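Local coordinates for protein probable ribosomal RNA small subunit methyltransferase (Thermus thermophilus, PDB 3DMH) that transfers a methyl group from S-adenosylmethionine to the N2 atom of a guanine in 16S ribosomal RNA of the small subunit, at residues L3-L11 and D317-A328. Numbering follows the deposited sequence.
Sequences LTREAYHRL and DVAQAFVNVAAA. With SAM (S-adenosylmethionine), chain D; SO4 (sulfate ion), chain B.
Tyr8 lies against Ala321, whose CB stands over the ring face 4.0 Å from the centroid and 22° off the ring normal, a CH-pi contact. With Tyr8 CG anti to the backbone N (chi1 177°), the ring reaches from the short N-terminal helix 5-9 across the first turns of helix 317-328, with its hydroxyl toward the adenine. There Tyr8 OH lies 3.5 Å from Val318 CG2 and hydrogen-bonds to Asp288, which also binds S-adenosylmethionine. Val318 puts its two methyls to separate uses: CG2 meets the tyrosine, while CG1, 3.6 Å from N7 of S-adenosylmethionine, packs against the adenine. Replacing Tyr8 by an alanine is likely to open a gap beside Ala321 and Val318 and to leave Asp288 without its phenol partner. At the other end, Arg5 runs past Asn324 in the opposite direction, with guanidinium and amide planes 81° apart. Arg5 CD lies 3.9 Å from Val325 CG2, and the bend at chi3 beyond it lays one guanidinium face over Ala328 CB. A sulfate, probably from the crystallisation liquor, accepts from Arg5 N and, in an almost straight bond, from Arg5 NE (3.3 Å to O4). Between these ends, one water accepts from Asn324 ND2 at 2.8 Å and donates weakly to Thr4 O. The clear direct contacts across the segments are thus the apolar ones at Tyr8 and Arg5. This chemistry implies that the N-terminal helix, crossing a helix of the Rossmann-like methyltransferase domain, helps wall the adenine end of the cofactor pocket through Tyr8.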
loop_
_atom_site.group_PDB
_atom_site.type_symbol
_atom_site.label_atom_id
_atom_site.label_comp_id
_atom_site.label_asym_id
_atom_site.label_seq_id
_atom_site.Cartn_x
_atom_site.Cartn_y
_atom_site.Cartn_z
ATOM N N LEU A 3 -2.561 -3.307 19.723
ATOM C CA LEU A 3 -1.392 -4.223 19.700
ATOM C C LEU A 3 -0.140 -3.504 20.167
ATOM O O LEU A 3 0.007 -2.308 19.946
ATOM C CB LEU A 3 -1.153 -4.724 18.270
ATOM C CG LEU A 3 -2.265 -5.457 17.516
ATOM C CD1 LEU A 3 -1.886 -5.637 16.059
ATOM C CD2 LEU A 3 -2.573 -6.811 18.164
ATOM N N THR A 4 0.771 -4.247 20.788
ATOM C CA THR A 4 2.127 -3.774 21.017
ATOM C C THR A 4 2.845 -3.683 19.667
ATOM O O THR A 4 2.345 -4.195 18.652
ATOM C CB THR A 4 2.907 -4.741 21.896
ATOM O OG1 THR A 4 2.957 -6.027 21.259
ATOM C CG2 THR A 4 2.236 -4.878 23.283
ATOM N N ARG A 5 4.001 -3.030 19.647
ATOM C CA ARG A 5 4.781 -2.972 18.405
ATOM C C ARG A 5 5.220 -4.373 17.998
ATOM O O ARG A 5 5.068 -4.745 16.840
ATOM C CB ARG A 5 5.975 -2.036 18.551
ATOM C CG ARG A 5 5.549 -0.578 18.644
ATOM C CD ARG A 5 6.722 0.338 18.958
ATOM N NE ARG A 5 7.298 0.039 20.262
ATOM C CZ ARG A 5 8.565 -0.299 20.477
ATOM N NH1 ARG A 5 9.431 -0.360 19.474
ATOM N NH2 ARG A 5 8.973 -0.554 21.713
ATOM N N GLU A 6 5.724 -5.156 18.958
ATOM C CA GLU A 6 6.080 -6.560 18.710
ATOM C C GLU A 6 4.900 -7.348 18.125
ATOM O O GLU A 6 5.079 -8.094 17.165
ATOM C CB GLU A 6 6.622 -7.233 19.992
ATOM C CG GLU A 6 7.173 -8.656 19.769
ATOM C CD GLU A 6 6.088 -9.741 19.810
ATOM O OE1 GLU A 6 5.134 -9.616 20.601
ATOM O OE2 GLU A 6 6.190 -10.710 19.031
ATOM N N ALA A 7 3.697 -7.154 18.669
ATOM C CA ALA A 7 2.510 -7.847 18.128
ATOM C C ALA A 7 2.132 -7.380 16.718
ATOM O O ALA A 7 1.744 -8.183 15.874
ATOM C CB ALA A 7 1.331 -7.713 19.061
ATOM N N TYR A 8 2.246 -6.076 16.466
ATOM C CA TYR A 8 2.032 -5.572 15.120
ATOM C C TYR A 8 2.969 -6.245 14.098
ATOM O O TYR A 8 2.531 -6.588 12.987
ATOM C CB TYR A 8 2.166 -4.019 15.023
ATOM C CG TYR A 8 2.005 -3.649 13.561
ATOM C CD1 TYR A 8 0.739 -3.590 12.989
ATOM C CD2 TYR A 8 3.120 -3.510 12.705
ATOM C CE1 TYR A 8 0.545 -3.373 11.645
ATOM C CE2 TYR A 8 2.949 -3.285 11.346
ATOM C CZ TYR A 8 1.664 -3.219 10.796
ATOM O OH TYR A 8 1.493 -3.048 9.455
ATOM N N HIS A 9 4.250 -6.377 14.452
ATOM C CA HIS A 9 5.260 -6.898 13.528
ATOM C C HIS A 9 5.364 -8.416 13.488
ATOM O O HIS A 9 6.104 -8.955 12.663
ATOM C CB HIS A 9 6.634 -6.318 13.833
ATOM C CG HIS A 9 6.774 -4.884 13.445
ATOM N ND1 HIS A 9 6.759 -4.469 12.132
ATOM C CD2 HIS A 9 6.944 -3.766 14.194
ATOM C CE1 HIS A 9 6.897 -3.154 12.083
ATOM N NE2 HIS A 9 7.017 -2.703 13.321
ATOM N N ARG A 10 4.646 -9.079 14.396
ATOM C CA ARG A 10 4.745 -10.535 14.529
ATOM C C ARG A 10 4.092 -11.253 13.361
ATOM O O ARG A 10 2.981 -10.908 12.963
ATOM C CB ARG A 10 4.088 -10.982 15.815
ATOM C CG ARG A 10 4.231 -12.458 16.048
ATOM C CD ARG A 10 3.512 -12.872 17.283
ATOM N NE ARG A 10 4.259 -12.491 18.480
ATOM C CZ ARG A 10 4.162 -13.150 19.634
ATOM N NH1 ARG A 10 3.357 -14.202 19.710
ATOM N NH2 ARG A 10 4.866 -12.768 20.696
ATOM N N LEU A 11 4.793 -12.271 12.840
ATOM C CA LEU A 11 4.243 -13.154 11.794
ATOM C C LEU A 11 3.742 -14.411 12.480
ATOM O O LEU A 11 4.487 -15.017 13.253
ATOM C CB LEU A 11 5.327 -13.526 10.774
ATOM C CG LEU A 11 6.185 -12.383 10.193
ATOM C CD1 LEU A 11 7.109 -12.932 9.127
ATOM C CD2 LEU A 11 5.359 -11.271 9.628
ATOM N N ASP A 317 -5.443 -1.144 12.456
ATOM C CA ASP A 317 -4.259 -1.669 13.135
ATOM C C ASP A 317 -2.972 -0.919 12.734
ATOM O O ASP A 317 -2.156 -0.602 13.589
ATOM C CB ASP A 317 -4.053 -3.148 12.789
ATOM C CG ASP A 317 -5.088 -4.054 13.406
ATOM O OD1 ASP A 317 -5.753 -3.647 14.389
ATOM O OD2 ASP A 317 -5.229 -5.199 12.900
ATOM N N VAL A 318 -2.788 -0.654 11.436
ATOM C CA VAL A 318 -1.591 0.069 10.976
ATOM C C VAL A 318 -1.510 1.445 11.614
ATOM O O VAL A 318 -0.435 1.869 12.073
ATOM C CB VAL A 318 -1.533 0.199 9.432
ATOM C CG1 VAL A 318 -0.414 1.147 8.983
ATOM C CG2 VAL A 318 -1.374 -1.194 8.779
ATOM N N ALA A 319 -2.651 2.144 11.626
ATOM C CA ALA A 319 -2.702 3.500 12.171
ATOM C C ALA A 319 -2.408 3.518 13.678
ATOM O O ALA A 319 -1.702 4.391 14.170
ATOM C CB ALA A 319 -4.036 4.152 11.855
ATOM N N GLN A 320 -2.911 2.520 14.401
ATOM C CA GLN A 320 -2.583 2.388 15.820
ATOM C C GLN A 320 -1.079 2.137 15.989
ATOM O O GLN A 320 -0.441 2.733 16.852
ATOM C CB GLN A 320 -3.401 1.247 16.422
ATOM C CG GLN A 320 -3.328 1.139 17.923
ATOM C CD GLN A 320 -4.377 0.166 18.462
ATOM O OE1 GLN A 320 -5.424 -0.046 17.834
ATOM N NE2 GLN A 320 -4.101 -0.426 19.620
ATOM N N ALA A 321 -0.506 1.267 15.144
ATOM C CA ALA A 321 0.931 1.035 15.166
ATOM C C ALA A 321 1.742 2.302 14.901
ATOM O O ALA A 321 2.816 2.496 15.489
ATOM C CB ALA A 321 1.308 -0.061 14.171
ATOM N N PHE A 322 1.242 3.168 14.018
ATOM C CA PHE A 322 1.921 4.423 13.723
ATOM C C PHE A 322 2.093 5.228 15.006
ATOM O O PHE A 322 3.161 5.780 15.256
ATOM C CB PHE A 322 1.105 5.248 12.722
ATOM C CG PHE A 322 1.333 4.890 11.270
ATOM C CD1 PHE A 322 2.005 3.726 10.877
ATOM C CD2 PHE A 322 0.839 5.744 10.280
ATOM C CE1 PHE A 322 2.188 3.471 9.522
ATOM C CE2 PHE A 322 1.011 5.487 8.946
ATOM C CZ PHE A 322 1.695 4.343 8.557
ATOM N N VAL A 323 1.030 5.290 15.816
ATOM C CA VAL A 323 1.094 6.055 17.067
ATOM C C VAL A 323 2.093 5.421 18.027
ATOM O O VAL A 323 2.906 6.127 18.600
ATOM C CB VAL A 323 -0.273 6.127 17.727
ATOM C CG1 VAL A 323 -0.195 6.834 19.106
ATOM C CG2 VAL A 323 -1.207 6.872 16.825
ATOM N N ASN A 324 2.034 4.096 18.175
ATOM C CA ASN A 324 2.948 3.405 19.106
ATOM C C ASN A 324 4.385 3.593 18.647
ATOM O O ASN A 324 5.284 3.849 19.457
ATOM C CB ASN A 324 2.631 1.907 19.204
ATOM C CG ASN A 324 1.226 1.632 19.715
ATOM O OD1 ASN A 324 0.598 2.479 20.350
ATOM N ND2 ASN A 324 0.723 0.433 19.431
ATOM N N VAL A 325 4.600 3.477 17.334
ATOM C CA VAL A 325 5.941 3.651 16.793
ATOM C C VAL A 325 6.435 5.098 16.968
ATOM O O VAL A 325 7.574 5.317 17.354
ATOM C CB VAL A 325 6.014 3.142 15.332
ATOM C CG1 VAL A 325 7.299 3.605 14.640
ATOM C CG2 VAL A 325 5.922 1.624 15.320
ATOM N N ALA A 326 5.564 6.083 16.731
ATOM C CA ALA A 326 5.943 7.476 16.889
ATOM C C ALA A 326 6.454 7.748 18.301
ATOM O O ALA A 326 7.490 8.404 18.490
ATOM C CB ALA A 326 4.764 8.374 16.573
ATOM N N ALA A 327 5.725 7.256 19.296
ATOM C CA ALA A 327 6.136 7.438 20.690
ATOM C C ALA A 327 7.506 6.813 20.956
ATOM O O ALA A 327 8.352 7.396 21.655
ATOM C CB ALA A 327 5.090 6.840 21.616
ATOM N N ALA A 328 7.716 5.625 20.396
ATOM C CA ALA A 328 8.932 4.859 20.621
ATOM C C ALA A 328 10.149 5.402 19.871
ATOM O O ALA A 328 11.286 5.226 20.322
ATOM C CB ALA A 328 8.700 3.379 20.272
HETATM N N SAM D . 1.636 10.933 3.678
HETATM C CA SAM D . 0.871 10.859 2.386
HETATM C C SAM D . 0.004 12.093 2.256
HETATM O O SAM D . -0.120 12.782 3.278
HETATM O OXT SAM D . -0.561 12.340 1.177
HETATM C CB SAM D . -0.031 9.623 2.342
HETATM C CG SAM D . -1.084 9.527 3.449
HETATM S SD SAM D . -2.168 8.082 3.213
HETATM C CE SAM D . -3.636 8.570 4.163
HETATM C "C5'" SAM D . -1.498 6.785 4.296
HETATM C "C4'" SAM D . -0.269 6.115 3.703
HETATM O "O4'" SAM D . 0.057 5.068 4.615
HETATM C "C3'" SAM D . -0.475 5.489 2.317
HETATM O "O3'" SAM D . 0.480 5.964 1.377
HETATM C "C2'" SAM D . -0.346 3.986 2.588
HETATM O "O2'" SAM D . 0.143 3.215 1.508
HETATM C "C1'" SAM D . 0.575 4.032 3.805
HETATM N N9 SAM D . 0.573 2.774 4.528
HETATM C C8 SAM D . -0.459 1.852 4.681
HETATM N N7 SAM D . -0.030 0.832 5.463
HETATM C C5 SAM D . 1.284 1.091 5.795
HETATM C C6 SAM D . 2.249 0.392 6.530
HETATM N N6 SAM D . 1.981 -0.805 7.069
HETATM N N1 SAM D . 3.492 0.964 6.666
HETATM C C2 SAM D . 3.799 2.178 6.093
HETATM N N3 SAM D . 2.879 2.867 5.310
HETATM C C4 SAM D . 1.651 2.314 5.196
HETATM S S SO4 B . 4.688 -0.879 22.820
HETATM O O1 SO4 B . 3.955 -1.132 24.056
HETATM O O2 SO4 B . 5.698 -1.907 22.628
HETATM O O3 SO4 B . 3.737 -0.850 21.711
HETATM O O4 SO4 B . 5.369 0.406 22.878
HETATM O O HOH W 1 0.933 -1.497 17.381
#